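Local atomic coordinates of NAD nucleotidase (Haemophilus influenzae, PDB entry 3ZTV), a protein that hydrolyses NAD to adenosine and nicotinamide riboside in the periplasm, acting as an NAD pyrophosphatase and a 5'-nucleotidase with highest activity on AMP. Residues A[68-73]-A[201-206]; A[100-105]-A[161-166]; A[127-132]-A[175-180]. All coordinates share one frame; numbering follows the deposited sequence.

Contact 1 (A[68-73]-A[201-206]). With ZN (zinc ion), chain B; ZN (zinc ion), chain C.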
ATOM      1  N   ALA A  68      -7.248   0.137 -23.546  1.00  4.11           N
ATOM      2  CA  ALA A  68      -7.090   0.321 -22.102  1.00  4.76           C
ATOM      3  C   ALA A  68      -8.057  -0.467 -21.194  1.00  4.79           C
ATOM      4  O   ALA A  68      -8.270  -0.068 -20.039  1.00  5.52           O
ATOM      5  CB  ALA A  68      -7.112   1.807 -21.746  1.00  5.01           C
ATOM      6  N   GLY A  69      -8.619  -1.571 -21.693  1.00  4.82           N
ATOM      7  CA  GLY A  69      -9.362  -2.499 -20.846  1.00  4.92           C
ATOM      8  C   GLY A  69     -10.880  -2.451 -20.921  1.00  4.98           C
ATOM      9  O   GLY A  69     -11.469  -1.579 -21.580  1.00  5.16           O
ATOM     10  N   ASP A  70     -11.519  -3.426 -20.271  1.00  5.76           N
ATOM     11  CA  ASP A  70     -12.962  -3.686 -20.404  1.00  5.63           C
ATOM     12  C   ASP A  70     -13.355  -3.879 -21.877  1.00  4.44           C
ATOM     13  O   ASP A  70     -14.237  -3.190 -22.432  1.00  4.94           O
ATOM     14  CB  ASP A  70     -13.814  -2.584 -19.779  1.00  7.44           C
ATOM     15  CG  ASP A  70     -13.942  -2.692 -18.262  1.00  4.56           C
ATOM     16  OD1 ASP A  70     -13.425  -3.650 -17.636  1.00  5.11           O
ATOM     17  OD2 ASP A  70     -14.590  -1.779 -17.706  1.00  4.62           O
ATOM     18  N   ALA A  71     -12.683  -4.837 -22.496  1.00  5.86           N
ATOM     19  CA  ALA A  71     -13.078  -5.344 -23.790  1.00  6.09           C
ATOM     20  C   ALA A  71     -14.421  -6.053 -23.684  1.00  5.80           C
ATOM     21  O   ALA A  71     -15.238  -5.956 -24.597  1.00  6.77           O
ATOM     22  CB  ALA A  71     -12.019  -6.295 -24.313  1.00  6.47           C
ATOM     23  N   ILE A  72     -14.648  -6.761 -22.575  1.00  6.39           N
ATOM     24  CA  ILE A  72     -15.806  -7.658 -22.474  1.00  7.19           C
ATOM     25  C   ILE A  72     -16.889  -7.221 -21.496  1.00  7.25           C
ATOM     26  O   ILE A  72     -16.617  -6.493 -20.535  1.00  6.96           O
ATOM     27  CB  ILE A  72     -15.382  -9.113 -22.142  1.00  7.48           C
ATOM     28  CG1 ILE A  72     -14.593  -9.188 -20.826  1.00  8.28           C
ATOM     29  CG2 ILE A  72     -14.610  -9.715 -23.309  1.00  7.75           C
ATOM     30  CD1 ILE A  72     -14.465 -10.616 -20.308  1.00  9.45           C
ATOM     31  N   THR A  73     -18.108  -7.692 -21.784  1.00  6.59           N
ATOM     32  CA  THR A  73     -19.346  -7.531 -21.006  1.00  7.47           C
ATOM     33  C   THR A  73     -20.054  -6.242 -21.357  1.00  7.65           C
ATOM     34  O   THR A  73     -19.436  -5.174 -21.421  1.00  7.72           O
ATOM     35  CB  THR A  73     -19.199  -7.673 -19.456  1.00  7.15           C
ATOM     36  OG1 THR A  73     -18.717  -6.449 -18.879  1.00  7.45           O
ATOM     37  CG2 THR A  73     -18.304  -8.841 -19.081  1.00  8.14           C
ATOM     38  N   LEU A 201      -0.488   2.275 -19.398  1.00  4.08           N
ATOM     39  CA  LEU A 201      -1.772   1.874 -19.974  1.00  5.06           C
ATOM     40  C   LEU A 201      -2.613   1.368 -18.802  1.00  4.49           C
ATOM     41  O   LEU A 201      -2.421   0.240 -18.320  1.00  4.98           O
ATOM     42  CB  LEU A 201      -1.548   0.782 -21.022  1.00  5.41           C
ATOM     43  CG  LEU A 201      -2.774   0.284 -21.786  1.00  4.57           C
ATOM     44  CD1 LEU A 201      -3.503   1.423 -22.503  1.00  5.42           C
ATOM     45  CD2 LEU A 201      -2.391  -0.805 -22.765  1.00  6.62           C
ATOM     46  N   SER A 202      -3.490   2.228 -18.300  1.00  4.22           N
ATOM     47  CA  SER A 202      -4.091   2.049 -16.980  1.00  3.98           C
ATOM     48  C   SER A 202      -5.610   2.106 -16.943  1.00  4.04           C
ATOM     49  O   SER A 202      -6.223   3.128 -17.251  1.00  4.84           O
ATOM     50  CB  SER A 202      -3.543   3.082 -15.996  1.00  5.28           C
ATOM     51  OG  SER A 202      -4.283   3.046 -14.784  1.00  4.96           O
ATOM     52  N   HIS A 203      -6.198   0.976 -16.523  1.00  4.26           N
ATOM     53  CA  HIS A 203      -7.626   0.885 -16.225  1.00  3.53           C
ATOM     54  C   HIS A 203      -7.968   1.347 -14.804  1.00  4.77           C
ATOM     55  O   HIS A 203      -9.007   0.944 -14.247  1.00  6.09           O
ATOM     56  CB  HIS A 203      -8.189  -0.533 -16.437  1.00  4.36           C
ATOM     57  CG  HIS A 203      -9.624  -0.534 -16.874  1.00  4.66           C
ATOM     58  ND1 HIS A 203     -10.711  -0.651 -16.021  1.00  5.81           N
ATOM     59  CD2 HIS A 203     -10.140  -0.366 -18.109  1.00  3.11           C
ATOM     60  CE1 HIS A 203     -11.831  -0.574 -16.730  1.00  2.20           C
ATOM     61  NE2 HIS A 203     -11.506  -0.407 -17.998  1.00  6.53           N
ATOM     62  N   ALA A 204      -7.116   2.178 -14.204  1.00  4.59           N
ATOM     63  CA  ALA A 204      -7.391   2.653 -12.843  1.00  4.20           C
ATOM     64  C   ALA A 204      -8.500   3.697 -12.769  1.00  4.97           C
ATOM     65  O   ALA A 204      -8.971   4.003 -11.669  1.00  6.45           O
ATOM     66  CB  ALA A 204      -6.120   3.204 -12.186  1.00  5.53           C
ATOM     67  N   GLY A 205      -8.919   4.222 -13.919  1.00  4.10           N
ATOM     68  CA  GLY A 205      -9.886   5.307 -13.972  1.00  5.63           C
ATOM     69  C   GLY A 205      -9.239   6.691 -13.975  1.00  5.19           C
ATOM     70  O   GLY A 205      -8.105   6.871 -13.489  1.00  5.56           O
ATOM     71  N   SER A 206      -9.955   7.681 -14.498  1.00  5.43           N
ATOM     72  CA  SER A 206      -9.405   9.034 -14.577  1.00  5.37           C
ATOM     73  C   SER A 206      -8.953   9.585 -13.225  1.00  6.31           C
ATOM     74  O   SER A 206      -7.878  10.178 -13.133  1.00  6.26           O
ATOM     75  CB  SER A 206     -10.400   9.987 -15.246  1.00  7.38           C
ATOM     76  OG  SER A 206     -10.442   9.778 -16.645  1.00  7.72           O
TER
HETATM   77 ZN    ZN B1598     -13.818  -0.630 -16.058  1.00  5.13          ZN
HETATM   78 ZN    ZN C1599     -15.826   0.098 -18.481  1.00  4.77          ZN
HETATM   79  O   HOH W   1     -15.492   0.400 -16.466  1.00  5.46           O
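Asp-70 and His-203 meet beside the two zinc ions, their side chains crossing at about a right angle with carboxylate and ring planes 58° apart. Asp-70 OD2 bridges the metals, 2.1 Å from the zinc ion of chain B and 2.4 Å from that of chain C, and a water joins the same pair. Asp-20 and His-22 complete the chain C site, and Asn-102 and Asp-226 serve the chain B site. An aspartate suits this place because one oxygen can hold both ions while OD1 accepts from the backbone N of His-103, which fixes the carboxylate's rotation. His-203 is a likely ligand of the chain B zinc. As modelled, however, its CE1 stands too near the metal and its CD2 too near Ala-68 O, so the turn of the ring is doubtful. Behind this shell the backbone of Gly-69 passes close to the imidazole. A CB here would run into the ring, and the positive phi of 103° also suits glycine. Deeper still, Leu-201 CG lies anti to the backbone N (chi1 -177°), and CD1 reaches Ala-68 CB at 3.7 Å, a small methyl against a branched tip. The contact joins the loop after strand 63-67 to strand 198-203, with Leu-201 resting on strand 221-224 and Ile-72 against helices 76-79 and 84-93.

Contact 2 (A[100-105]-A[161-166]). With ZN (zinc ion), chain B.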
ATOM      1  N   LEU A 100      -5.696  -5.338 -18.761  1.00  4.92           N
ATOM      2  CA  LEU A 100      -6.891  -5.841 -18.088  1.00  5.28           C
ATOM      3  C   LEU A 100      -7.689  -4.739 -17.403  1.00  5.83           C
ATOM      4  O   LEU A 100      -7.117  -3.880 -16.726  1.00  5.63           O
ATOM      5  CB  LEU A 100      -6.509  -6.910 -17.053  1.00  5.96           C
ATOM      6  CG  LEU A 100      -5.713  -8.113 -17.547  1.00  5.49           C
ATOM      7  CD1 LEU A 100      -5.312  -8.977 -16.363  1.00  6.32           C
ATOM      8  CD2 LEU A 100      -6.541  -8.903 -18.560  1.00  6.93           C
ATOM      9  N   GLY A 101      -9.005  -4.772 -17.595  1.00  5.44           N
ATOM     10  CA  GLY A 101      -9.908  -3.945 -16.825  1.00  5.70           C
ATOM     11  C   GLY A 101     -10.533  -4.707 -15.672  1.00  5.17           C
ATOM     12  O   GLY A 101     -10.035  -5.779 -15.259  1.00  6.47           O
ATOM     13  N   ASN A 102     -11.610  -4.147 -15.130  1.00  5.17           N
ATOM     14  CA  ASN A 102     -12.312  -4.784 -14.028  1.00  5.42           C
ATOM     15  C   ASN A 102     -13.281  -5.844 -14.518  1.00  5.40           C
ATOM     16  O   ASN A 102     -13.384  -6.926 -13.925  1.00  5.99           O
ATOM     17  CB  ASN A 102     -13.013  -3.778 -13.094  1.00  5.98           C
ATOM     18  CG  ASN A 102     -13.948  -2.830 -13.824  1.00  4.47           C
ATOM     19  OD1 ASN A 102     -13.576  -2.248 -14.828  1.00  5.64           O
ATOM     20  ND2 ASN A 102     -15.150  -2.654 -13.310  1.00  7.69           N
ATOM     21  N   HIS A 103     -13.977  -5.574 -15.612  1.00  5.05           N
ATOM     22  CA  HIS A 103     -14.974  -6.524 -16.103  1.00  4.44           C
ATOM     23  C   HIS A 103     -14.364  -7.763 -16.742  1.00  5.40           C
ATOM     24  O   HIS A 103     -15.055  -8.762 -16.940  1.00  6.24           O
ATOM     25  CB  HIS A 103     -15.963  -5.846 -17.049  1.00  6.26           C
ATOM     26  CG  HIS A 103     -16.965  -4.993 -16.347  1.00  5.70           C
ATOM     27  ND1 HIS A 103     -16.789  -3.647 -16.138  1.00  7.91           N
ATOM     28  CD2 HIS A 103     -18.167  -5.301 -15.807  1.00  6.10           C
ATOM     29  CE1 HIS A 103     -17.840  -3.157 -15.505  1.00  4.11           C
ATOM     30  NE2 HIS A 103     -18.687  -4.147 -15.282  1.00 10.41           N
ATOM     31  N   GLU A 104     -13.070  -7.728 -17.035  1.00  5.26           N
ATOM     32  CA  GLU A 104     -12.388  -8.921 -17.513  1.00  6.31           C
ATOM     33  C   GLU A 104     -12.514 -10.087 -16.522  1.00  6.24           C
ATOM     34  O   GLU A 104     -12.372 -11.245 -16.915  1.00  6.60           O
ATOM     35  CB  GLU A 104     -10.915  -8.619 -17.813  1.00  7.12           C
ATOM     36  CG  GLU A 104     -10.628  -8.282 -19.284  1.00  7.47           C
ATOM     37  CD  GLU A 104     -11.209  -6.958 -19.742  1.00  6.53           C
ATOM     38  OE1 GLU A 104     -10.980  -5.940 -19.063  1.00  6.87           O
ATOM     39  OE2 GLU A 104     -11.882  -6.915 -20.791  1.00  7.86           O
ATOM     40  N   PHE A 105     -12.801  -9.787 -15.253  1.00  5.68           N
ATOM     41  CA  PHE A 105     -12.946 -10.819 -14.224  1.00  6.31           C
ATOM     42  C   PHE A 105     -14.406 -11.148 -13.854  1.00  7.56           C
ATOM     43  O   PHE A 105     -14.637 -11.911 -12.912  1.00  9.09           O
ATOM     44  CB  PHE A 105     -12.152 -10.425 -12.968  1.00  7.33           C
ATOM     45  CG  PHE A 105     -10.664 -10.510 -13.151  1.00  6.37           C
ATOM     46  CD1 PHE A 105     -10.007 -11.722 -13.017  1.00  7.67           C
ATOM     47  CD2 PHE A 105      -9.917  -9.381 -13.470  1.00  6.46           C
ATOM     48  CE1 PHE A 105      -8.630 -11.812 -13.187  1.00  7.45           C
ATOM     49  CE2 PHE A 105      -8.542  -9.464 -13.645  1.00  6.82           C
ATOM     50  CZ  PHE A 105      -7.899 -10.681 -13.495  1.00  6.76           C
ATOM     51  N   VAL A 161      -7.999  -1.642  -8.571  1.00  5.72           N
ATOM     52  CA  VAL A 161      -7.889  -2.695  -7.558  1.00  6.73           C
ATOM     53  C   VAL A 161      -9.203  -2.977  -6.823  1.00  7.14           C
ATOM     54  O   VAL A 161      -9.813  -4.036  -7.024  1.00  6.94           O
ATOM     55  CB  VAL A 161      -6.736  -2.422  -6.560  1.00  6.37           C
ATOM     56  CG1 VAL A 161      -6.755  -3.448  -5.441  1.00  8.27           C
ATOM     57  CG2 VAL A 161      -5.393  -2.449  -7.294  1.00  7.19           C
ATOM     58  N   ASN A 162      -9.636  -2.057  -5.965  1.00  7.99           N
ATOM     59  CA  ASN A 162     -10.819  -2.291  -5.136  1.00  8.04           C
ATOM     60  C   ASN A 162     -12.059  -2.650  -5.961  1.00  7.92           C
ATOM     61  O   ASN A 162     -12.801  -3.571  -5.629  1.00  8.33           O
ATOM     62  CB  ASN A 162     -11.123  -1.079  -4.247  1.00 10.92           C
ATOM     63  CG  ASN A 162     -10.065  -0.841  -3.184  1.00 12.24           C
ATOM     64  OD1 ASN A 162      -9.304  -1.737  -2.828  1.00 12.92           O
ATOM     65  ND2 ASN A 162     -10.033   0.376  -2.659  1.00 15.43           N
ATOM     66  N   LYS A 163     -12.285  -1.922  -7.046  1.00  7.76           N
ATOM     67  CA  LYS A 163     -13.451  -2.166  -7.888  1.00  7.66           C
ATOM     68  C   LYS A 163     -13.456  -3.596  -8.454  1.00  6.91           C
ATOM     69  O   LYS A 163     -14.504  -4.254  -8.520  1.00  7.56           O
ATOM     70  CB  LYS A 163     -13.515  -1.134  -9.018  1.00  8.19           C
ATOM     71  CG  LYS A 163     -14.718  -1.308  -9.930  1.00  8.56           C
ATOM     72  CD  LYS A 163     -14.778  -0.220 -10.989  1.00  7.50           C
ATOM     73  CE  LYS A 163     -15.115   1.143 -10.392  1.00  7.64           C
ATOM     74  NZ  LYS A 163     -15.422   2.138 -11.469  1.00  8.33           N
ATOM     75  N   THR A 164     -12.287  -4.085  -8.858  1.00  5.98           N
ATOM     76  CA  THR A 164     -12.171  -5.433  -9.408  1.00  5.65           C
ATOM     77  C   THR A 164     -12.369  -6.487  -8.321  1.00  7.65           C
ATOM     78  O   THR A 164     -13.165  -7.421  -8.479  1.00  7.29           O
ATOM     79  CB  THR A 164     -10.817  -5.643 -10.125  1.00  6.43           C
ATOM     80  OG1 THR A 164     -10.663  -4.640 -11.133  1.00  5.64           O
ATOM     81  CG2 THR A 164     -10.754  -7.025 -10.782  1.00  6.67           C
ATOM     82  N   VAL A 165     -11.655  -6.331  -7.214  1.00  7.29           N
ATOM     83  CA  VAL A 165     -11.729  -7.286  -6.114  1.00  7.93           C
ATOM     84  C   VAL A 165     -13.143  -7.358  -5.535  1.00  9.48           C
ATOM     85  O   VAL A 165     -13.659  -8.452  -5.269  1.00 10.33           O
ATOM     86  CB  VAL A 165     -10.703  -6.927  -5.012  1.00  7.58           C
ATOM     87  CG1 VAL A 165     -10.948  -7.737  -3.731  1.00 11.19           C
ATOM     88  CG2 VAL A 165      -9.296  -7.150  -5.525  1.00  9.55           C
ATOM     89  N   ASN A 166     -13.772  -6.202  -5.367  1.00 10.04           N
ATOM     90  CA  ASN A 166     -15.066  -6.120  -4.694  1.00 11.25           C
ATOM     91  C   ASN A 166     -16.244  -6.387  -5.627  1.00 11.88           C
ATOM     92  O   ASN A 166     -17.175  -7.117  -5.270  1.00 13.72           O
ATOM     93  CB  ASN A 166     -15.240  -4.749  -4.021  1.00 11.96           C
ATOM     94  CG  ASN A 166     -14.279  -4.536  -2.856  1.00 12.94           C
ATOM     95  OD1 ASN A 166     -13.833  -5.491  -2.217  1.00 14.76           O
ATOM     96  ND2 ASN A 166     -13.955  -3.276  -2.579  1.00 13.82           N
TER
HETATM   97 ZN    ZN B1598     -13.818  -0.630 -16.058  1.00  5.13          ZN
HETATM   98  O   HOH W   1     -15.492   0.400 -16.466  1.00  5.46           O
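The GNHE motif of the metallophosphoesterases, Gly-101 to Glu-104, packs here through Asn-102 against Lys-163 and Thr-164 on the first turn of a helix. The amide of Asn-102 is a ligand of the chain B zinc ion. Thr-164 OG1 lies 3.2 Å from Asn-102 CB; this hydroxyl is hydrogen-bonded to Thr-160 O. With OG1 beside the backbone N and anti to the carbonyl carbon (chi1 -56°), the hydroxyl can turn back to that carbonyl, just ahead of the helix, while the methyl turns elsewhere: Thr-164 CG2 touches Phe-105 CD2 at 3.7 Å. A threonine thus offers both a polar and an apolar branch. Lys-163 runs out extended before bending at chi3, its CD passing 3.9 Å from Asn-102 CG. Its NZ forms a salt bridge with Asp-226, another ligand of the same zinc, so it would be expected to temper the negative charge there. Within the motif, Glu-104 OE1 accepts from Gly-101 N at 2.7 Å, and a CB on Gly-101 would collide with that oxygen. Phe-105 ends the 3-10 turn and leans on Leu-112 of helix 108-116, while Lys-163, on helix 162-167, also touches Val-539 of strand 539-544.

Contact 3 (A[127-132]-A[175-180])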
ATOM      1  N   ASN A 127       0.034  -4.846 -11.782  1.00  4.68           N
ATOM      2  CA  ASN A 127      -0.438  -4.921 -10.399  1.00  4.99           C
ATOM      3  C   ASN A 127      -1.472  -6.036 -10.188  1.00  4.86           C
ATOM      4  O   ASN A 127      -2.120  -6.099  -9.134  1.00  5.81           O
ATOM      5  CB  ASN A 127      -0.969  -3.568  -9.894  1.00  5.32           C
ATOM      6  CG  ASN A 127      -2.248  -3.131 -10.593  1.00  3.94           C
ATOM      7  OD1 ASN A 127      -2.448  -3.394 -11.777  1.00  5.07           O
ATOM      8  ND2 ASN A 127      -3.104  -2.440  -9.858  1.00  5.37           N
ATOM      9  N   VAL A 128      -1.630  -6.905 -11.191  1.00  4.80           N
ATOM     10  CA  VAL A 128      -2.515  -8.063 -11.106  1.00  5.42           C
ATOM     11  C   VAL A 128      -1.635  -9.265 -11.427  1.00  5.68           C
ATOM     12  O   VAL A 128      -1.176  -9.425 -12.565  1.00  6.90           O
ATOM     13  CB  VAL A 128      -3.683  -7.946 -12.099  1.00  5.64           C
ATOM     14  CG1 VAL A 128      -4.645  -9.112 -11.913  1.00  7.02           C
ATOM     15  CG2 VAL A 128      -4.404  -6.605 -11.924  1.00  6.72           C
ATOM     16  N   ILE A 129      -1.363 -10.100 -10.426  1.00  5.59           N
ATOM     17  CA  ILE A 129      -0.301 -11.099 -10.546  1.00  7.20           C
ATOM     18  C   ILE A 129      -0.790 -12.488 -10.098  1.00  7.34           C
ATOM     19  O   ILE A 129      -1.025 -12.712  -8.911  1.00  6.39           O
ATOM     20  CB  ILE A 129       0.972 -10.692  -9.730  1.00  6.29           C
ATOM     21  CG1 ILE A 129       1.410  -9.262 -10.072  1.00  6.46           C
ATOM     22  CG2 ILE A 129       2.113 -11.644 -10.031  1.00  7.84           C
ATOM     23  CD1 ILE A 129       2.638  -8.782  -9.263  1.00  7.04           C
ATOM     24  N   PRO A 130      -0.960 -13.424 -11.050  1.00  6.56           N
ATOM     25  CA  PRO A 130      -1.446 -14.750 -10.650  1.00  6.87           C
ATOM     26  C   PRO A 130      -0.351 -15.629 -10.052  1.00  7.98           C
ATOM     27  O   PRO A 130       0.799 -15.608 -10.510  1.00  7.37           O
ATOM     28  CB  PRO A 130      -1.941 -15.350 -11.971  1.00  9.51           C
ATOM     29  CG  PRO A 130      -2.228 -14.166 -12.847  1.00  9.56           C
ATOM     30  CD  PRO A 130      -1.121 -13.204 -12.495  1.00  7.88           C
ATOM     31  N   ASP A 131      -0.725 -16.404  -9.037  1.00  7.48           N
ATOM     32  CA  ASP A 131       0.155 -17.416  -8.469  1.00  8.25           C
ATOM     33  C   ASP A 131       0.369 -18.540  -9.479  1.00  7.06           C
ATOM     34  O   ASP A 131      -0.402 -18.692 -10.436  1.00  8.50           O
ATOM     35  CB  ASP A 131      -0.434 -17.985  -7.170  1.00  9.04           C
ATOM     36  CG  ASP A 131      -0.454 -16.978  -6.032  1.00 10.82           C
ATOM     37  OD1 ASP A 131       0.373 -16.056  -6.017  1.00 10.71           O
ATOM     38  OD2 ASP A 131      -1.290 -17.138  -5.119  1.00 13.95           O
ATOM     39  N   LYS A 132       1.416 -19.316  -9.246  1.00  9.11           N
ATOM     40  CA  LYS A 132       1.815 -20.412 -10.113  1.00  9.37           C
ATOM     41  C   LYS A 132       0.689 -21.373 -10.490  1.00 11.07           C
ATOM     42  O   LYS A 132       0.584 -21.778 -11.646  1.00 12.63           O
ATOM     43  CB  LYS A 132       2.956 -21.178  -9.441  1.00 11.59           C
ATOM     44  CG  LYS A 132       3.422 -22.408 -10.194  1.00 13.40           C
ATOM     45  CD  LYS A 132       4.514 -23.128  -9.417  1.00 16.16           C
ATOM     46  CE  LYS A 132       5.119 -24.266 -10.216  1.00 20.72           C
ATOM     47  NZ  LYS A 132       6.370 -24.751  -9.567  1.00 21.37           N
ATOM     48  N   LYS A 175      -3.378 -12.062  -7.224  1.00  5.85           N
ATOM     49  CA  LYS A 175      -3.051 -11.051  -6.225  1.00  7.11           C
ATOM     50  C   LYS A 175      -3.012  -9.649  -6.836  1.00  7.11           C
ATOM     51  O   LYS A 175      -2.501  -9.452  -7.944  1.00  7.76           O
ATOM     52  CB  LYS A 175      -1.714 -11.393  -5.552  1.00  7.43           C
ATOM     53  CG  LYS A 175      -1.811 -12.349  -4.345  1.00 13.02           C
ATOM     54  CD  LYS A 175      -2.530 -13.647  -4.664  1.00 13.81           C
ATOM     55  CE  LYS A 175      -2.499 -14.612  -3.473  1.00 13.06           C
ATOM     56  NZ  LYS A 175      -1.138 -15.197  -3.220  1.00 13.49           N
ATOM     57  N   PHE A 176      -3.569  -8.689  -6.106  1.00  6.87           N
ATOM     58  CA  PHE A 176      -3.645  -7.299  -6.563  1.00  7.04           C
ATOM     59  C   PHE A 176      -2.771  -6.393  -5.702  1.00  6.90           C
ATOM     60  O   PHE A 176      -2.680  -6.583  -4.489  1.00  8.12           O
ATOM     61  CB  PHE A 176      -5.089  -6.793  -6.477  1.00  7.30           C
ATOM     62  CG  PHE A 176      -6.018  -7.400  -7.500  1.00  7.11           C
ATOM     63  CD1 PHE A 176      -6.505  -8.696  -7.350  1.00  8.39           C
ATOM     64  CD2 PHE A 176      -6.412  -6.669  -8.616  1.00  7.75           C
ATOM     65  CE1 PHE A 176      -7.362  -9.247  -8.301  1.00  8.53           C
ATOM     66  CE2 PHE A 176      -7.268  -7.220  -9.565  1.00  8.08           C
ATOM     67  CZ  PHE A 176      -7.739  -8.510  -9.403  1.00  8.21           C
ATOM     68  N   TYR A 177      -2.160  -5.390  -6.328  1.00  5.56           N
ATOM     69  CA  TYR A 177      -1.282  -4.436  -5.651  1.00  6.74           C
ATOM     70  C   TYR A 177      -1.685  -2.989  -5.936  1.00  6.51           C
ATOM     71  O   TYR A 177      -2.212  -2.663  -7.010  1.00  5.10           O
ATOM     72  CB  TYR A 177       0.180  -4.729  -6.020  1.00  5.91           C
ATOM     73  CG  TYR A 177       0.570  -6.090  -5.492  1.00  6.84           C
ATOM     74  CD1 TYR A 177       1.029  -6.243  -4.187  1.00  7.16           C
ATOM     75  CD2 TYR A 177       0.400  -7.239  -6.261  1.00  7.44           C
ATOM     76  CE1 TYR A 177       1.346  -7.496  -3.678  1.00  8.48           C
ATOM     77  CE2 TYR A 177       0.714  -8.493  -5.762  1.00  8.59           C
ATOM     78  CZ  TYR A 177       1.182  -8.618  -4.473  1.00  7.19           C
ATOM     79  OH  TYR A 177       1.473  -9.876  -3.975  1.00  9.46           O
ATOM     80  N   ASP A 178      -1.432  -2.126  -4.952  1.00  6.35           N
ATOM     81  CA  ASP A 178      -1.779  -0.716  -5.029  1.00  6.82           C
ATOM     82  C   ASP A 178      -1.358  -0.061  -6.336  1.00  4.76           C
ATOM     83  O   ASP A 178      -0.222  -0.232  -6.796  1.00  5.42           O
ATOM     84  CB  ASP A 178      -1.147   0.033  -3.856  1.00  6.95           C
ATOM     85  CG  ASP A 178      -1.526   1.490  -3.837  1.00  8.05           C
ATOM     86  OD1 ASP A 178      -2.702   1.796  -3.551  1.00  8.83           O
ATOM     87  OD2 ASP A 178      -0.643   2.332  -4.099  1.00 10.00           O
ATOM     88  N   GLU A 179      -2.280   0.696  -6.924  1.00  4.97           N
ATOM     89  CA  GLU A 179      -2.040   1.364  -8.205  1.00  5.06           C
ATOM     90  C   GLU A 179      -0.863   2.346  -8.164  1.00  5.15           C
ATOM     91  O   GLU A 179       0.024   2.285  -9.014  1.00  5.74           O
ATOM     92  CB  GLU A 179      -3.301   2.109  -8.682  1.00  5.23           C
ATOM     93  CG  GLU A 179      -4.558   1.234  -8.917  1.00  5.91           C
ATOM     94  CD  GLU A 179      -5.501   1.166  -7.713  1.00  6.49           C
ATOM     95  OE1 GLU A 179      -5.027   1.343  -6.554  1.00  7.58           O
ATOM     96  OE2 GLU A 179      -6.723   0.933  -7.929  1.00  6.65           O
ATOM     97  N   ILE A 180      -0.874   3.270  -7.200  1.00  5.23           N
ATOM     98  CA  ILE A 180       0.197   4.268  -7.094  1.00  6.12           C
ATOM     99  C   ILE A 180       1.551   3.615  -6.815  1.00  6.78           C
ATOM    100  O   ILE A 180       2.540   3.910  -7.498  1.00  5.65           O
ATOM    101  CB  ILE A 180      -0.130   5.328  -6.014  1.00  7.17           C
ATOM    102  CG1 ILE A 180      -1.308   6.189  -6.485  1.00  9.45           C
ATOM    103  CG2 ILE A 180       1.099   6.180  -5.680  1.00  8.90           C
ATOM    104  CD1 ILE A 180      -1.864   7.126  -5.436  1.00 13.33           C
TER
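Val-128 and Ile-129 pair with Phe-176 and Lys-175 in a two-stranded antiparallel sheet. Ile-129 and Lys-175 are the hydrogen-bonded pair: Ile-129 N gives to Lys-175 O at 2.8 Å, and Lys-175 N returns a bond of 3.0 Å to Ile-129 O. The next backbone bond runs from Tyr-177 N to Asn-127 O at 2.9 Å. Val-128 O, not used by the strand partner, accepts from Trp-140 NE1. Beyond the strand, Asn-127 continues the pairing with its side chain: chi1 of 68° places CG beside Tyr-177 O, and ND2 donates to that oxygen over 3.0 Å, nearly along the C=O axis. Asparagine fits because its amide both donates and accepts: OD1 takes the backbone N-H of Asp-159. Asp-178 OD2 caps Ala-181 N at the start of helix 179-191, while Glu-179 OE2 accepts from Val-161 N, just before helix 162-167. Val-128 and Phe-176 form the non-hydrogen-bonded pair, their side chains side by side; Val-128 CG1 lies over one ring face, offset toward the rim, in a CH-pi contact 4.3 Å from the centroid. Ile-129 CD1 instead meets Tyr-177 CE2 at 4.0 Å. The second subunit lies against this region, its Gln-184 packing on Tyr-177 and its Pro-254 on Lys-175. At the far end the long, flexible Lys-175 chain bends at chi2 and chi4, and NZ closes a salt bridge with Asp-131 OD2 at 2.7 Å, using the syn lone pair of that oxygen.

Overall arrangement
The three contacts lie in the metallophosphoesterase part of the chain, contacts 1 and 2 at the zinc pair and contact 3 outside it. Contacts 1 and 2, with centres about 9 Å apart, share the chain B zinc ion and its water, and Glu-104 of contact 2 also receives the backbone N of Asp-70, 2.8 Å from OE1. Contact 3 supplies no metal ligand; its centre is about 11 Å from that of contact 2 and 15 Å from that of contact 1. It backs the helix bearing Thr-164, whose CG2 rests 3.6 Å from Phe-176 CZ, and reaches contact 1 where Glu-179 CG meets Ala-204 CB at 4.1 Å. Contacts 2 and 3 interlace along the chain, both within the loop that contact 1 closes.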